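Dodecin (Thermus thermophilus, PDB 2UX9) sequesters flavins such as FMN and FAD and also binds coenzyme A, probably serving as a cofactor storage protein built as a hollow dodecamer. Local coordinates at residues Gln23-Arg28 against Val58-Gly63. The protein carries 1 engineered substitution. Residues are numbered along the deposited sequence; the frame is centred on the assembly and turned at random.
Sequences QAALAR and VVLEVG. With COA (coenzyme A), chain Q.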
# COMPACT_ATOMS: atom_id res chain seq x y z
N GLN C 23 18.50 -14.92 11.06
CA GLN C 23 19.09 -16.25 11.21
C GLN C 23 18.45 -17.03 12.36
O GLN C 23 18.31 -18.24 12.26
CB GLN C 23 20.61 -16.15 11.41
CG GLN C 23 21.39 -15.65 10.19
CD GLN C 23 21.68 -16.72 9.16
OE1 GLN C 23 20.88 -17.61 8.91
NE2 GLN C 23 22.85 -16.63 8.53
N ALA C 24 18.06 -16.34 13.43
CA ALA C 24 17.40 -17.02 14.54
C ALA C 24 16.06 -17.61 14.10
O ALA C 24 15.72 -18.74 14.46
CB ALA C 24 17.18 -16.06 15.71
N ALA C 25 15.30 -16.86 13.31
CA ALA C 25 14.02 -17.39 12.82
C ALA C 25 14.25 -18.61 11.94
O ALA C 25 13.56 -19.62 12.08
CB ALA C 25 13.23 -16.33 12.08
N LEU C 26 15.24 -18.53 11.06
CA LEU C 26 15.50 -19.62 10.14
C LEU C 26 16.07 -20.85 10.84
O LEU C 26 15.78 -21.96 10.44
CB LEU C 26 16.43 -19.16 9.02
CG LEU C 26 15.91 -18.04 8.11
CD1 LEU C 26 16.86 -17.75 6.95
CD2 LEU C 26 14.54 -18.38 7.57
N ALA C 27 16.89 -20.64 11.87
CA ALA C 27 17.43 -21.75 12.65
C ALA C 27 16.31 -22.51 13.36
O ALA C 27 16.31 -23.74 13.41
CB ALA C 27 18.43 -21.26 13.66
N ARG C 28 15.35 -21.78 13.90
CA ARG C 28 14.21 -22.44 14.52
C ARG C 28 13.36 -23.14 13.46
O ARG C 28 12.94 -24.28 13.66
CB ARG C 28 13.37 -21.44 15.31
CG ARG C 28 12.06 -22.02 15.86
CD ARG C 28 12.27 -23.26 16.71
NE ARG C 28 10.98 -23.81 17.14
CZ ARG C 28 10.21 -24.60 16.40
NH1 ARG C 28 10.55 -24.95 15.17
NH2 ARG C 28 9.06 -25.03 16.90
N VAL C 58 12.61 -8.99 13.48
CA VAL C 58 12.42 -8.99 12.05
C VAL C 58 11.27 -9.94 11.73
O VAL C 58 11.34 -11.13 12.04
CB VAL C 58 13.69 -9.40 11.32
CG1 VAL C 58 13.45 -9.42 9.82
CG2 VAL C 58 14.81 -8.44 11.67
N VAL C 59 10.21 -9.39 11.16
CA VAL C 59 9.03 -10.15 10.80
C VAL C 59 9.25 -10.62 9.38
O VAL C 59 9.48 -9.80 8.50
CB VAL C 59 7.77 -9.27 10.85
CG1 VAL C 59 6.51 -10.11 10.50
CG2 VAL C 59 7.64 -8.59 12.22
N LEU C 60 9.21 -11.93 9.16
CA LEU C 60 9.46 -12.44 7.83
C LEU C 60 8.54 -13.58 7.46
O LEU C 60 8.06 -14.32 8.32
CB LEU C 60 10.93 -12.81 7.64
CG LEU C 60 11.52 -13.94 8.48
CD1 LEU C 60 12.96 -14.26 8.08
CD2 LEU C 60 11.46 -13.65 9.96
N GLU C 61 8.27 -13.69 6.18
CA GLU C 61 7.59 -14.84 5.59
C GLU C 61 8.65 -15.83 5.14
O GLU C 61 9.66 -15.42 4.55
CB GLU C 61 6.79 -14.41 4.36
CG GLU C 61 5.65 -13.44 4.67
CD GLU C 61 4.40 -14.14 5.18
OE1 GLU C 61 3.45 -13.43 5.56
OE2 GLU C 61 4.37 -15.38 5.20
N VAL C 62 8.42 -17.10 5.41
CA VAL C 62 9.34 -18.14 5.01
C VAL C 62 8.57 -19.10 4.11
O VAL C 62 7.51 -19.61 4.50
CB VAL C 62 9.90 -18.86 6.24
CG1 VAL C 62 10.81 -19.95 5.84
CG2 VAL C 62 10.63 -17.84 7.16
N GLY C 63 9.08 -19.33 2.90
CA GLY C 63 8.46 -20.21 1.92
C GLY C 63 9.18 -21.54 1.83
O GLY C 63 10.41 -21.59 1.74
N1A COA Q . 6.22 -30.65 3.54
C2A COA Q . 5.23 -31.30 4.26
N3A COA Q . 5.35 -31.44 5.62
C4A COA Q . 6.43 -30.96 6.26
C5A COA Q . 7.43 -30.30 5.55
C6A COA Q . 7.32 -30.14 4.17
N6A COA Q . 8.23 -29.45 3.46
N7A COA Q . 8.37 -29.93 6.44
C8A COA Q . 8.00 -30.33 7.67
N9A COA Q . 6.78 -30.96 7.57
C1B COA Q . 5.91 -31.38 8.67
C2B COA Q . 6.61 -32.12 9.79
O2B COA Q . 6.88 -33.47 9.49
C3B COA Q . 5.62 -31.95 10.91
O3B COA Q . 4.54 -32.84 10.75
P3B COA Q . 4.09 -33.81 11.96
O7A COA Q . 2.85 -34.50 11.46
O8A COA Q . 5.21 -34.73 12.33
O9A COA Q . 3.71 -32.93 13.13
C4B COA Q . 5.14 -30.54 10.69
O4B COA Q . 5.41 -30.23 9.33
C5B COA Q . 5.88 -29.64 11.67
O5B COA Q . 5.45 -29.93 12.99
P1A COA Q . 4.60 -28.88 13.87
O1A COA Q . 3.70 -29.61 14.85
O2A COA Q . 3.81 -27.92 13.00
O3A COA Q . 5.69 -28.14 14.77
P2A COA Q . 6.35 -26.70 14.52
O4A COA Q . 7.36 -26.70 15.61
O5A COA Q . 6.98 -26.63 13.16
O6A COA Q . 5.20 -25.59 14.73
CBP COA Q . 3.26 -24.50 15.66
CCP COA Q . 4.29 -25.63 15.82
CDP COA Q . 2.24 -24.60 16.78
CEP COA Q . 3.98 -23.16 15.75
CAP COA Q . 2.58 -24.60 14.30
OAP COA Q . 2.17 -25.93 14.06
C9P COA Q . 1.41 -23.67 14.19
O9P COA Q . 1.64 -22.31 14.03
N8P COA Q . 0.18 -24.14 14.25
C7P COA Q . -0.86 -23.30 14.84
C6P COA Q . -2.19 -23.68 14.25
C5P COA Q . -3.22 -22.62 14.50
O5P COA Q . -3.25 -21.58 13.82
N4P COA Q . -4.08 -22.91 15.46
C3P COA Q . -5.45 -22.45 15.39
C2P COA Q . -5.64 -21.40 16.46
S1P COA Q . -7.25 -20.60 16.31
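A25 and L26 of helix 18-32 pack on L60 and V62 of strand 52-65 in a small, wholly apolar helix-on-sheet contact near the centre of the subunit. The axes of 23-28 and 58-63 approach to 9.8 Å, with their directions 44° apart. A25 points its methyl toward the strand, where A25 CB meets L60 CD2 at 3.8 Å. L26 arrives by its far end: with CG anti to the carbonyl carbon (chi1 -62°), its CD2 reaches V62 CG2 at 4.0 Å, the two side chains crossing at a slant, while L60 CD1 lies looser beside the same L26 methyl. All four residues are buried. R28, on the same helix, binds coenzyme A at a site shared between neighbouring subunits. R28 NH2 donates a nearly straight hydrogen bond (2.7 Å, 173°), in the guanidinium plane, to pyrophosphate oxygen O4A of coenzyme A, and R28 NH1 is hydrogen-bonded to T32 OG1. In the dodecin fold one helix packs on a three-stranded antiparallel sheet of order 1-3-2; here it meets the central strand, joined by backbone hydrogen bonds of L60 with L10 and E61 with E40. I22 continues the helix packing onto L60, and V53 of a neighbouring subunit packs on L26, I48 of that subunit on V62.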